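Local coordinates for peptidase M16 inactive domain family protein (Pseudomonas fluorescens, PDB 3GWB) that is of unproven function but belongs to the peptidase M16 family, to whose members hydrolase activity and metal binding are generally assigned, at residues 332-337 with 406-411; 312-317 with 328-333; 264-269 with 303-308. All blocks are in the same frame, centred on the assembly; numbering follows the deposited sequence.

Contact 1. Residues 332-337 with 406-411; sequences DVFAEY and KHLNVD
Apolar contacts between Phe-334 and the pair Leu-408 and Val-410 make up most of this contact. Phe-334 sets CG anti to its backbone N (chi1 179°), which carries the ring off the helix and across to the chain that leaves helix 397-407. Leu-408 meets the far end of the ring. Its CD1 sits at the ring edge, near the plane, 4.0 Å from Phe-334 CZ, while its CB lies 4.1 Å from the same CZ, and the two side chains cross at about a right angle. Val-410 uses a single methyl. CG1 approaches the ring obliquely, 3.8 Å from Phe-334 CD2, and also lies against the helix backbone, 3.7 Å from Ala-335 CA. The methyl of Ala-335 joins in, with its CB 3.9 Å from Val-410 CG1.

In the fold, helix 323-340 covers one face of the mixed sheet in the C-terminal alpha/beta half of the chain, and residues 408-411 open the connection from helix 397-407 to strand 414-419 of that sheet. With Leu-408 the backbone turns extended. Phe-334 packs as well on Leu-276 of helix 266-277 and on Met-413, so its ring is buried among the helix layer and the connection together.

Polar bonds shape the connection. Asp-411 N donates to Asn-409 OD1 at 2.6 Å, in the carbonyl plane, with an N-H...O angle of 154°. This is an Asx turn, closing the chain round Val-410. Asn-409 O accepts from Gln-256 NE2, a bond that joins the connection to strand 249-257.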
ATOM      1  N   ASP A 332     -10.385 -15.730  28.442  1.00 19.88           N
ATOM      2  CA  ASP A 332      -9.893 -16.836  29.263  1.00 20.78           C
ATOM      3  C   ASP A 332      -8.450 -17.142  28.897  1.00 18.63           C
ATOM      4  O   ASP A 332      -7.622 -17.380  29.771  1.00 18.39           O
ATOM      5  CB  ASP A 332     -10.736 -18.101  29.060  1.00 24.72           C
ATOM      6  CG  ASP A 332     -12.193 -17.902  29.430  1.00 30.49           C
ATOM      7  OD1 ASP A 332     -12.463 -17.348  30.518  1.00 32.37           O
ATOM      8  OD2 ASP A 332     -13.070 -18.314  28.636  1.00 34.56           O
ATOM      9  N   VAL A 333      -8.154 -17.154  27.601  1.00 16.58           N
ATOM     10  CA  VAL A 333      -6.796 -17.413  27.145  1.00 17.15           C
ATOM     11  C   VAL A 333      -5.868 -16.332  27.686  1.00 17.46           C
ATOM     12  O   VAL A 333      -4.736 -16.609  28.084  1.00 19.21           O
ATOM     13  CB  VAL A 333      -6.712 -17.408  25.610  1.00 17.32           C
ATOM     14  CG1 VAL A 333      -5.260 -17.421  25.169  1.00 17.72           C
ATOM     15  CG2 VAL A 333      -7.449 -18.616  25.049  1.00 18.80           C
ATOM     16  N   PHE A 334      -6.349 -15.097  27.690  1.00 17.42           N
ATOM     17  CA  PHE A 334      -5.556 -13.980  28.185  1.00 18.31           C
ATOM     18  C   PHE A 334      -5.327 -14.124  29.687  1.00 18.13           C
ATOM     19  O   PHE A 334      -4.205 -13.967  30.174  1.00 16.82           O
ATOM     20  CB  PHE A 334      -6.275 -12.661  27.908  1.00 18.15           C
ATOM     21  CG  PHE A 334      -5.538 -11.457  28.402  1.00 19.21           C
ATOM     22  CD1 PHE A 334      -4.288 -11.140  27.893  1.00 20.33           C
ATOM     23  CD2 PHE A 334      -6.100 -10.629  29.369  1.00 20.90           C
ATOM     24  CE1 PHE A 334      -3.598 -10.017  28.337  1.00 20.60           C
ATOM     25  CE2 PHE A 334      -5.418  -9.499  29.822  1.00 21.54           C
ATOM     26  CZ  PHE A 334      -4.165  -9.194  29.302  1.00 22.15           C
ATOM     27  N   ALA A 335      -6.400 -14.404  30.420  1.00 17.65           N
ATOM     28  CA  ALA A 335      -6.308 -14.564  31.868  1.00 18.89           C
ATOM     29  C   ALA A 335      -5.333 -15.683  32.198  1.00 18.14           C
ATOM     30  O   ALA A 335      -4.460 -15.526  33.050  1.00 17.83           O
ATOM     31  CB  ALA A 335      -7.677 -14.875  32.446  1.00 16.63           C
ATOM     32  N   GLU A 336      -5.494 -16.807  31.504  1.00 20.07           N
ATOM     33  CA  GLU A 336      -4.654 -17.983  31.686  1.00 21.26           C
ATOM     34  C   GLU A 336      -3.187 -17.666  31.405  1.00 20.35           C
ATOM     35  O   GLU A 336      -2.303 -18.150  32.104  1.00 20.44           O
ATOM     36  CB  GLU A 336      -5.156 -19.108  30.770  1.00 24.27           C
ATOM     37  CG  GLU A 336      -4.190 -20.266  30.538  1.00 29.76           C
ATOM     38  CD  GLU A 336      -3.702 -20.915  31.819  1.00 34.27           C
ATOM     39  OE1 GLU A 336      -4.531 -21.171  32.724  1.00 36.62           O
ATOM     40  OE2 GLU A 336      -2.482 -21.182  31.909  1.00 36.48           O
ATOM     41  N   TYR A 337      -2.929 -16.848  30.390  1.00 17.47           N
ATOM     42  CA  TYR A 337      -1.556 -16.478  30.056  1.00 17.69           C
ATOM     43  C   TYR A 337      -0.906 -15.636  31.160  1.00 18.09           C
ATOM     44  O   TYR A 337       0.237 -15.885  31.542  1.00 15.45           O
ATOM     45  CB  TYR A 337      -1.509 -15.694  28.742  1.00 18.16           C
ATOM     46  CG  TYR A 337      -0.101 -15.435  28.251  1.00 19.55           C
ATOM     47  CD1 TYR A 337       0.717 -16.489  27.847  1.00 20.37           C
ATOM     48  CD2 TYR A 337       0.418 -14.142  28.199  1.00 19.25           C
ATOM     49  CE1 TYR A 337       2.021 -16.262  27.399  1.00 20.71           C
ATOM     50  CE2 TYR A 337       1.728 -13.901  27.751  1.00 20.53           C
ATOM     51  CZ  TYR A 337       2.522 -14.970  27.352  1.00 21.16           C
ATOM     52  OH  TYR A 337       3.820 -14.753  26.906  1.00 19.21           O
ATOM     53  N   LYS A 406       2.825  -7.033  35.587  1.00 18.88           N
ATOM     54  CA  LYS A 406       3.101  -5.713  36.139  1.00 20.96           C
ATOM     55  C   LYS A 406       2.484  -4.593  35.302  1.00 20.89           C
ATOM     56  O   LYS A 406       2.248  -3.494  35.799  1.00 22.84           O
ATOM     57  CB  LYS A 406       4.613  -5.500  36.247  1.00 23.10           C
ATOM     58  CG  LYS A 406       5.030  -4.158  36.833  1.00 25.56           C
ATOM     59  CD  LYS A 406       6.550  -4.030  36.816  1.00 29.09           C
ATOM     60  CE  LYS A 406       7.009  -2.695  37.363  1.00 32.90           C
ATOM     61  NZ  LYS A 406       8.485  -2.524  37.224  1.00 33.69           N
ATOM     62  N   HIS A 407       2.200  -4.877  34.037  1.00 20.10           N
ATOM     63  CA  HIS A 407       1.646  -3.859  33.158  1.00 21.00           C
ATOM     64  C   HIS A 407       0.236  -4.134  32.649  1.00 20.67           C
ATOM     65  O   HIS A 407      -0.407  -3.244  32.092  1.00 21.58           O
ATOM     66  CB  HIS A 407       2.595  -3.652  31.978  1.00 22.25           C
ATOM     67  CG  HIS A 407       3.938  -3.121  32.380  1.00 24.43           C
ATOM     68  ND1 HIS A 407       4.129  -1.820  32.782  1.00 24.10           N
ATOM     69  CD2 HIS A 407       5.143  -3.730  32.483  1.00 26.05           C
ATOM     70  CE1 HIS A 407       5.396  -1.645  33.120  1.00 25.22           C
ATOM     71  NE2 HIS A 407       6.032  -2.792  32.948  1.00 26.03           N
ATOM     72  N   LEU A 408      -0.250  -5.354  32.849  1.00 19.17           N
ATOM     73  CA  LEU A 408      -1.586  -5.719  32.387  1.00 18.67           C
ATOM     74  C   LEU A 408      -2.398  -6.392  33.480  1.00 19.92           C
ATOM     75  O   LEU A 408      -1.850  -7.069  34.341  1.00 18.87           O
ATOM     76  CB  LEU A 408      -1.488  -6.661  31.191  1.00 18.40           C
ATOM     77  CG  LEU A 408      -0.804  -6.120  29.939  1.00 17.67           C
ATOM     78  CD1 LEU A 408      -0.669  -7.244  28.921  1.00 18.05           C
ATOM     79  CD2 LEU A 408      -1.613  -4.955  29.373  1.00 16.32           C
ATOM     80  N   ASN A 409      -3.713  -6.216  33.422  1.00 20.85           N
ATOM     81  CA  ASN A 409      -4.613  -6.803  34.405  1.00 21.41           C
ATOM     82  C   ASN A 409      -5.919  -7.144  33.707  1.00 22.15           C
ATOM     83  O   ASN A 409      -6.466  -6.329  32.965  1.00 23.90           O
ATOM     84  CB  ASN A 409      -4.863  -5.803  35.537  1.00 24.71           C
ATOM     85  CG  ASN A 409      -5.687  -6.387  36.670  1.00 27.30           C
ATOM     86  OD1 ASN A 409      -6.828  -6.817  36.474  1.00 29.36           O
ATOM     87  ND2 ASN A 409      -5.110  -6.399  37.868  1.00 27.53           N
ATOM     88  N   VAL A 410      -6.420  -8.351  33.942  1.00 22.55           N
ATOM     89  CA  VAL A 410      -7.662  -8.782  33.313  1.00 23.79           C
ATOM     90  C   VAL A 410      -8.873  -7.928  33.690  1.00 23.73           C
ATOM     91  O   VAL A 410      -9.835  -7.847  32.927  1.00 23.38           O
ATOM     92  CB  VAL A 410      -7.976 -10.261  33.650  1.00 23.15           C
ATOM     93  CG1 VAL A 410      -6.880 -11.157  33.101  1.00 25.17           C
ATOM     94  CG2 VAL A 410      -8.114 -10.440  35.155  1.00 23.31           C
ATOM     95  N   ASP A 411      -8.820  -7.291  34.858  1.00 24.52           N
ATOM     96  CA  ASP A 411      -9.928  -6.458  35.333  1.00 25.62           C
ATOM     97  C   ASP A 411      -9.954  -5.051  34.734  1.00 24.78           C
ATOM     98  O   ASP A 411     -10.874  -4.275  35.005  1.00 25.64           O
ATOM     99  CB  ASP A 411      -9.876  -6.313  36.863  1.00 28.25           C
ATOM    100  CG  ASP A 411     -10.033  -7.638  37.594  1.00 31.68           C
ATOM    101  OD1 ASP A 411     -10.868  -8.462  37.170  1.00 35.59           O
ATOM    102  OD2 ASP A 411      -9.335  -7.847  38.610  1.00 31.21           O
TER

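Contact 2. Residues 312-317 with 328-333; sequences FMINLQ and KLVQDV
Val-330 faces the strand with both of its methyl groups, and each one finds a different partner. CG1 meets the branch methyl of Ile-314 tip to tip, with Val-330 CG1 4.1 Å from Ile-314 CG2. CG2 lies beside the end of Leu-316, where Val-330 CG2 and Leu-316 CD1 are again 4.1 Å apart, but here the two side chains slide past each other in opposite directions. With CG1 anti to the backbone N (chi1 170°), the valine spreads its two methyls along the strand so that one meets Ile-314 and the other Leu-316. Leu-316 has the less common first torsion, 72°, with CG between its backbone N and carbonyl carbon, and from there CD1 extends beside the valine. All three side chains are buried, and the area involved is modest, 112 Å² summed over both segments.

Ile-314 and Leu-316 are two residues apart on an extended strand, so they project from the same face of the sheet, whereas Asn-315 between them turns its CB away from the helix. This is the packing of an alpha/beta layer: strand 311-319 runs into a short turn, and helix 323-340 folds back over the sheet. The CA atoms of Ile-314 and Val-330 are 8.9 Å apart, and the side chains alone bridge that gap.

Further out, each partner is held by its own secondary structure. On the strand side, Ile-314 and Leu-316 make backbone hydrogen bonds with Leu-254 and Leu-252 of strand 249-257. On the helix side, Asp-332 N bonds to Lys-328 O at 2.9 Å, and Val-333 N to Leu-329 O at 2.8 Å, two i to i+4 bonds that span Val-330 and keep it in regular helix. Val-333 and Leu-329 pack in turn against helix 284-292.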
ATOM      1  N   PHE A 312      -2.429  -1.358  24.767  1.00 16.40           N
ATOM      2  CA  PHE A 312      -2.151  -2.769  24.585  1.00 16.78           C
ATOM      3  C   PHE A 312      -3.488  -3.173  23.985  1.00 17.23           C
ATOM      4  O   PHE A 312      -4.544  -2.858  24.550  1.00 16.95           O
ATOM      5  CB  PHE A 312      -1.949  -3.519  25.898  1.00 15.23           C
ATOM      6  CG  PHE A 312      -2.030  -5.015  25.734  1.00 18.12           C
ATOM      7  CD1 PHE A 312      -0.978  -5.727  25.156  1.00 18.29           C
ATOM      8  CD2 PHE A 312      -3.189  -5.705  26.092  1.00 19.17           C
ATOM      9  CE1 PHE A 312      -1.090  -7.102  24.918  1.00 18.23           C
ATOM     10  CE2 PHE A 312      -3.313  -7.079  25.859  1.00 18.80           C
ATOM     11  CZ  PHE A 312      -2.256  -7.782  25.276  1.00 18.92           C
HETATM   12  N   MSE A 313      -3.451  -3.868  22.856  1.00 16.16           N
HETATM   13  CA  MSE A 313      -4.682  -4.234  22.186  1.00 19.06           C
HETATM   14  C   MSE A 313      -4.664  -5.620  21.555  1.00 18.23           C
HETATM   15  O   MSE A 313      -3.626  -6.094  21.099  1.00 17.91           O
HETATM   16  CB  MSE A 313      -4.967  -3.181  21.111  1.00 22.58           C
HETATM   17  CG  MSE A 313      -6.344  -3.219  20.495  1.00 28.43           C
HETATM   18 SE   MSE A 313      -6.534  -1.812  19.372  1.00 35.17          SE
HETATM   19  CE  MSE A 313      -6.079  -0.450  20.466  1.00 31.80           C
ATOM     20  N   ILE A 314      -5.828  -6.261  21.554  1.00 17.24           N
ATOM     21  CA  ILE A 314      -6.011  -7.577  20.954  1.00 15.54           C
ATOM     22  C   ILE A 314      -7.167  -7.408  19.988  1.00 15.50           C
ATOM     23  O   ILE A 314      -8.189  -6.826  20.351  1.00 16.11           O
ATOM     24  CB  ILE A 314      -6.441  -8.637  21.978  1.00 15.41           C
ATOM     25  CG1 ILE A 314      -5.333  -8.861  23.003  1.00 14.14           C
ATOM     26  CG2 ILE A 314      -6.804  -9.935  21.253  1.00 11.86           C
ATOM     27  CD1 ILE A 314      -5.756  -9.757  24.153  1.00 16.74           C
ATOM     28  N   ASN A 315      -7.021  -7.902  18.765  1.00 15.22           N
ATOM     29  CA  ASN A 315      -8.112  -7.778  17.805  1.00 17.58           C
ATOM     30  C   ASN A 315      -8.266  -8.992  16.903  1.00 16.46           C
ATOM     31  O   ASN A 315      -7.297  -9.681  16.587  1.00 14.75           O
ATOM     32  CB  ASN A 315      -7.929  -6.531  16.946  1.00 21.25           C
ATOM     33  CG  ASN A 315      -6.700  -6.602  16.084  1.00 24.88           C
ATOM     34  OD1 ASN A 315      -5.576  -6.454  16.568  1.00 29.92           O
ATOM     35  ND2 ASN A 315      -6.898  -6.844  14.796  1.00 28.00           N
ATOM     36  N   LEU A 316      -9.504  -9.246  16.497  1.00 15.69           N
ATOM     37  CA  LEU A 316      -9.811 -10.366  15.626  1.00 15.66           C
ATOM     38  C   LEU A 316     -11.207 -10.188  15.055  1.00 16.00           C
ATOM     39  O   LEU A 316     -11.958  -9.294  15.464  1.00 16.26           O
ATOM     40  CB  LEU A 316      -9.743 -11.695  16.392  1.00 16.46           C
ATOM     41  CG  LEU A 316     -10.865 -11.982  17.403  1.00 16.79           C
ATOM     42  CD1 LEU A 316     -10.864 -13.457  17.774  1.00 17.33           C
ATOM     43  CD2 LEU A 316     -10.681 -11.125  18.636  1.00 18.73           C
ATOM     44  N   GLN A 317     -11.547 -11.051  14.108  1.00 17.46           N
ATOM     45  CA  GLN A 317     -12.850 -11.040  13.455  1.00 19.26           C
ATOM     46  C   GLN A 317     -13.341 -12.487  13.422  1.00 19.47           C
ATOM     47  O   GLN A 317     -12.560 -13.401  13.193  1.00 18.44           O
ATOM     48  CB  GLN A 317     -12.709 -10.485  12.033  1.00 21.37           C
ATOM     49  CG  GLN A 317     -13.995 -10.421  11.233  1.00 27.16           C
ATOM     50  CD  GLN A 317     -13.827  -9.665   9.922  1.00 28.09           C
ATOM     51  OE1 GLN A 317     -13.526  -8.471   9.918  1.00 28.22           O
ATOM     52  NE2 GLN A 317     -14.019 -10.361   8.802  1.00 29.12           N
ATOM     53  N   LYS A 328     -15.277 -14.707  25.023  1.00 21.86           N
ATOM     54  CA  LYS A 328     -15.052 -15.320  26.326  1.00 21.31           C
ATOM     55  C   LYS A 328     -13.767 -16.125  26.270  1.00 19.50           C
ATOM     56  O   LYS A 328     -12.964 -16.088  27.199  1.00 17.10           O
ATOM     57  CB  LYS A 328     -16.201 -16.260  26.694  1.00 24.16           C
ATOM     58  CG  LYS A 328     -17.574 -15.617  26.706  1.00 29.72           C
ATOM     59  CD  LYS A 328     -17.717 -14.599  27.820  1.00 32.06           C
ATOM     60  CE  LYS A 328     -19.131 -14.024  27.857  1.00 34.32           C
ATOM     61  NZ  LYS A 328     -20.164 -15.087  28.005  1.00 34.57           N
ATOM     62  N   LEU A 329     -13.591 -16.864  25.175  1.00 16.96           N
ATOM     63  CA  LEU A 329     -12.407 -17.692  24.978  1.00 17.76           C
ATOM     64  C   LEU A 329     -11.137 -16.849  25.006  1.00 17.45           C
ATOM     65  O   LEU A 329     -10.195 -17.166  25.726  1.00 18.21           O
ATOM     66  CB  LEU A 329     -12.493 -18.445  23.639  1.00 16.42           C
ATOM     67  CG  LEU A 329     -11.250 -19.205  23.152  1.00 15.21           C
ATOM     68  CD1 LEU A 329     -10.909 -20.325  24.126  1.00 16.10           C
ATOM     69  CD2 LEU A 329     -11.498 -19.767  21.753  1.00 13.57           C
ATOM     70  N   VAL A 330     -11.117 -15.777  24.219  1.00 18.35           N
ATOM     71  CA  VAL A 330      -9.949 -14.903  24.168  1.00 17.52           C
ATOM     72  C   VAL A 330      -9.628 -14.377  25.561  1.00 17.95           C
ATOM     73  O   VAL A 330      -8.469 -14.359  25.976  1.00 16.83           O
ATOM     74  CB  VAL A 330     -10.184 -13.710  23.214  1.00 16.91           C
ATOM     75  CG1 VAL A 330      -9.067 -12.690  23.358  1.00 18.76           C
ATOM     76  CG2 VAL A 330     -10.237 -14.207  21.781  1.00 18.86           C
ATOM     77  N   GLN A 331     -10.657 -13.941  26.281  1.00 18.35           N
ATOM     78  CA  GLN A 331     -10.457 -13.428  27.632  1.00 20.36           C
ATOM     79  C   GLN A 331      -9.869 -14.507  28.544  1.00 19.68           C
ATOM     80  O   GLN A 331      -8.960 -14.231  29.322  1.00 19.81           O
ATOM     81  CB  GLN A 331     -11.777 -12.918  28.215  1.00 21.84           C
ATOM     82  CG  GLN A 331     -12.291 -11.654  27.550  1.00 26.64           C
ATOM     83  CD  GLN A 331     -13.587 -11.157  28.163  1.00 29.32           C
ATOM     84  OE1 GLN A 331     -14.611 -11.840  28.112  1.00 32.96           O
ATOM     85  NE2 GLN A 331     -13.550  -9.961  28.745  1.00 29.81           N
ATOM     86  N   ASP A 332     -10.385 -15.730  28.442  1.00 19.88           N
ATOM     87  CA  ASP A 332      -9.893 -16.836  29.263  1.00 20.78           C
ATOM     88  C   ASP A 332      -8.450 -17.142  28.897  1.00 18.63           C
ATOM     89  O   ASP A 332      -7.622 -17.380  29.771  1.00 18.39           O
ATOM     90  CB  ASP A 332     -10.736 -18.101  29.060  1.00 24.72           C
ATOM     91  CG  ASP A 332     -12.193 -17.902  29.430  1.00 30.49           C
ATOM     92  OD1 ASP A 332     -12.463 -17.348  30.518  1.00 32.37           O
ATOM     93  OD2 ASP A 332     -13.070 -18.314  28.636  1.00 34.56           O
ATOM     94  N   VAL A 333      -8.154 -17.154  27.601  1.00 16.58           N
ATOM     95  CA  VAL A 333      -6.796 -17.413  27.145  1.00 17.15           C
ATOM     96  C   VAL A 333      -5.868 -16.332  27.686  1.00 17.46           C
ATOM     97  O   VAL A 333      -4.736 -16.609  28.084  1.00 19.21           O
ATOM     98  CB  VAL A 333      -6.712 -17.408  25.610  1.00 17.32           C
ATOM     99  CG1 VAL A 333      -5.260 -17.421  25.169  1.00 17.72           C
ATOM    100  CG2 VAL A 333      -7.449 -18.616  25.049  1.00 18.80           C
TER

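Contact 3. Residues 264-269 with 303-308; sequences PDYAAV and FTPMQA
Phe-303 offers a ring face to Val-269, and Tyr-266 offers a ring edge to Pro-305. Here the first turn of helix 266-277 meets the last residue of strand 299-303 and the loop that follows it; that strand is the outermost on its side of the C-terminal mixed sheet, so the contact sets a helix start of this alpha/beta half against the point where the chain leaves the sheet. Over one face of the phenylalanine lies Val-269 CG2, 4.1 Å over the ring and displaced toward its rim. The shortest approach is made by the branch point of the valine, with Val-269 CB 3.7 Å from Phe-303 CE2, and the side chains cross at about a right angle. In the second pair Pro-305 CG comes to the tyrosine edge, near the ring plane, 3.7 Å from Tyr-266 CE1. Here too the crossing is close to perpendicular.

Tyr-266 and Val-269 are three residues apart, nearly one helical turn, and Phe-303 and Pro-305 are two apart on the other segment. For Tyr-266, CG anti to the backbone N (chi1 -176°) directs the ring end toward the proline, although its CB bond does not point that way. The tyrosine ring also takes part in a cation-pi interaction with Arg-261 and packs on Tyr-384 and Phe-388 of helix 384-394. Past Pro-305 the loop moves away from the helix toward the N-terminal half of the chain, where Gln-307 N bonds to Asp-93 OD2.

The carboxylate of Asp-265 does not cap the helix; its OD2 is hydrogen-bonded to His-407 NE2. The backbone opens the helical pattern instead, as Val-269 N donates to Asp-265 O at 2.9 Å.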
ATOM      1  N   PRO A 264      11.441   0.346  31.043  1.00 24.69           N
ATOM      2  CA  PRO A 264      12.480  -0.685  31.157  1.00 24.30           C
ATOM      3  C   PRO A 264      12.048  -2.108  30.816  1.00 23.89           C
ATOM      4  O   PRO A 264      12.858  -2.903  30.336  1.00 23.12           O
ATOM      5  CB  PRO A 264      12.935  -0.551  32.607  1.00 25.07           C
ATOM      6  CG  PRO A 264      11.692  -0.140  33.299  1.00 25.72           C
ATOM      7  CD  PRO A 264      11.140   0.917  32.367  1.00 24.56           C
ATOM      8  N   ASP A 265      10.782  -2.434  31.062  1.00 21.85           N
ATOM      9  CA  ASP A 265      10.274  -3.775  30.767  1.00 22.88           C
ATOM     10  C   ASP A 265       9.902  -3.975  29.303  1.00 20.40           C
ATOM     11  O   ASP A 265       9.290  -4.979  28.950  1.00 19.86           O
ATOM     12  CB  ASP A 265       9.046  -4.091  31.623  1.00 23.55           C
ATOM     13  CG  ASP A 265       9.369  -4.160  33.093  1.00 26.91           C
ATOM     14  OD1 ASP A 265      10.523  -4.508  33.425  1.00 27.12           O
ATOM     15  OD2 ASP A 265       8.465  -3.882  33.911  1.00 29.08           O
ATOM     16  N   TYR A 266      10.272  -3.025  28.455  1.00 18.87           N
ATOM     17  CA  TYR A 266       9.941  -3.115  27.038  1.00 18.00           C
ATOM     18  C   TYR A 266      10.312  -4.454  26.404  1.00 17.17           C
ATOM     19  O   TYR A 266       9.488  -5.086  25.743  1.00 17.38           O
ATOM     20  CB  TYR A 266      10.629  -1.991  26.260  1.00 18.92           C
ATOM     21  CG  TYR A 266      10.253  -1.984  24.801  1.00 20.32           C
ATOM     22  CD1 TYR A 266       8.969  -1.630  24.397  1.00 18.72           C
ATOM     23  CD2 TYR A 266      11.173  -2.360  23.822  1.00 22.11           C
ATOM     24  CE1 TYR A 266       8.602  -1.655  23.056  1.00 21.96           C
ATOM     25  CE2 TYR A 266      10.819  -2.394  22.471  1.00 23.52           C
ATOM     26  CZ  TYR A 266       9.532  -2.033  22.097  1.00 21.91           C
ATOM     27  OH  TYR A 266       9.179  -2.056  20.767  1.00 24.37           O
ATOM     28  N   ALA A 267      11.554  -4.885  26.597  1.00 16.71           N
ATOM     29  CA  ALA A 267      12.007  -6.145  26.015  1.00 17.54           C
ATOM     30  C   ALA A 267      11.215  -7.335  26.557  1.00 15.29           C
ATOM     31  O   ALA A 267      10.856  -8.251  25.809  1.00 13.51           O
ATOM     32  CB  ALA A 267      13.503  -6.340  26.283  1.00 18.21           C
ATOM     33  N   ALA A 268      10.946  -7.320  27.857  1.00 14.02           N
ATOM     34  CA  ALA A 268      10.209  -8.404  28.490  1.00 15.54           C
ATOM     35  C   ALA A 268       8.765  -8.481  27.998  1.00 15.65           C
ATOM     36  O   ALA A 268       8.267  -9.569  27.724  1.00 17.78           O
ATOM     37  CB  ALA A 268      10.239  -8.246  30.006  1.00 14.78           C
ATOM     38  N   VAL A 269       8.096  -7.337  27.875  1.00 17.87           N
ATOM     39  CA  VAL A 269       6.704  -7.340  27.416  1.00 17.54           C
ATOM     40  C   VAL A 269       6.610  -7.595  25.923  1.00 16.05           C
ATOM     41  O   VAL A 269       5.603  -8.111  25.440  1.00 16.42           O
ATOM     42  CB  VAL A 269       5.968  -6.010  27.745  1.00 17.54           C
ATOM     43  CG1 VAL A 269       6.006  -5.759  29.243  1.00 17.15           C
ATOM     44  CG2 VAL A 269       6.587  -4.859  26.980  1.00 17.90           C
ATOM     45  N   PHE A 303       1.532  -4.144  21.853  1.00 19.08           N
ATOM     46  CA  PHE A 303       1.732  -2.880  22.547  1.00 19.81           C
ATOM     47  C   PHE A 303       2.128  -1.849  21.498  1.00 21.32           C
ATOM     48  O   PHE A 303       2.853  -2.167  20.557  1.00 21.00           O
ATOM     49  CB  PHE A 303       2.898  -2.982  23.530  1.00 17.63           C
ATOM     50  CG  PHE A 303       2.603  -3.758  24.775  1.00 19.34           C
ATOM     51  CD1 PHE A 303       2.040  -3.130  25.880  1.00 18.73           C
ATOM     52  CD2 PHE A 303       2.921  -5.111  24.859  1.00 18.31           C
ATOM     53  CE1 PHE A 303       1.805  -3.832  27.061  1.00 19.46           C
ATOM     54  CE2 PHE A 303       2.692  -5.824  26.026  1.00 19.10           C
ATOM     55  CZ  PHE A 303       2.129  -5.182  27.136  1.00 21.41           C
ATOM     56  N   THR A 304       1.653  -0.620  21.658  1.00 22.04           N
ATOM     57  CA  THR A 304       2.035   0.463  20.763  1.00 24.51           C
ATOM     58  C   THR A 304       2.557   1.547  21.704  1.00 22.95           C
ATOM     59  O   THR A 304       1.881   2.543  21.968  1.00 24.81           O
ATOM     60  CB  THR A 304       0.846   1.016  19.940  1.00 25.07           C
ATOM     61  OG1 THR A 304       0.229  -0.049  19.208  1.00 28.14           O
ATOM     62  CG2 THR A 304       1.340   2.064  18.943  1.00 26.00           C
ATOM     63  N   PRO A 305       3.761   1.336  22.259  1.00 23.47           N
ATOM     64  CA  PRO A 305       4.404   2.274  23.185  1.00 22.42           C
ATOM     65  C   PRO A 305       4.630   3.638  22.545  1.00 22.62           C
ATOM     66  O   PRO A 305       5.164   3.733  21.439  1.00 24.98           O
ATOM     67  CB  PRO A 305       5.720   1.579  23.523  1.00 22.96           C
ATOM     68  CG  PRO A 305       5.392   0.124  23.368  1.00 24.82           C
ATOM     69  CD  PRO A 305       4.585   0.125  22.096  1.00 23.16           C
HETATM   70  N   MSE A 306       4.229   4.692  23.246  1.00 21.24           N
HETATM   71  CA  MSE A 306       4.393   6.043  22.740  1.00 20.41           C
HETATM   72  C   MSE A 306       5.022   6.901  23.825  1.00 21.15           C
HETATM   73  O   MSE A 306       5.417   6.381  24.870  1.00 18.62           O
HETATM   74  CB  MSE A 306       3.038   6.612  22.328  1.00 20.58           C
HETATM   75  CG  MSE A 306       2.347   5.803  21.242  1.00 22.91           C
HETATM   76 SE   MSE A 306       0.838   6.594  20.638  1.00 25.88          SE
HETATM   77  CE  MSE A 306      -0.360   5.848  21.673  1.00 23.41           C
ATOM     78  N   GLN A 307       5.124   8.206  23.577  1.00 20.04           N
ATOM     79  CA  GLN A 307       5.719   9.118  24.548  1.00 21.32           C
ATOM     80  C   GLN A 307       5.003   8.909  25.871  1.00 20.14           C
ATOM     81  O   GLN A 307       5.635   8.776  26.914  1.00 18.73           O
ATOM     82  CB  GLN A 307       5.566  10.566  24.084  1.00 23.47           C
ATOM     83  CG  GLN A 307       6.428  11.561  24.842  1.00 27.54           C
ATOM     84  CD  GLN A 307       6.327  12.965  24.259  1.00 31.39           C
ATOM     85  OE1 GLN A 307       5.292  13.626  24.378  1.00 29.91           O
ATOM     86  NE2 GLN A 307       7.401  13.419  23.613  1.00 30.18           N
ATOM     87  N   ALA A 308       3.678   8.890  25.820  1.00 20.10           N
ATOM     88  CA  ALA A 308       2.878   8.645  27.009  1.00 21.45           C
ATOM     89  C   ALA A 308       2.457   7.186  26.881  1.00 21.83           C
ATOM     90  O   ALA A 308       2.754   6.545  25.870  1.00 20.11           O
ATOM     91  CB  ALA A 308       1.658   9.554  27.029  1.00 21.02           C
TER

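How the contacts relate
Phe-312, on the strand of contact 2, ties the three sites together. Its CG lies 3.7 Å from Leu-408 CD2 of contact 1, and its CD1 lies 3.7 Å from Phe-303 CZ of contact 3. Contacts 1 and 2, with centres about 10 Å apart, share Asp-332 and Val-333 on helix 323-340. The centre of contact 3 is about 17 Å from that of contact 1 and about 20 Å from that of contact 2. Even so, Leu-408 CD1 packs 3.9 Å from Phe-303 CZ, and His-407 NE2 and Asp-265 OD2, 2.8 Å apart, probably hydrogen-bond. All three lie in the C-terminal half, at its mixed sheet, the helices over it and the loops between.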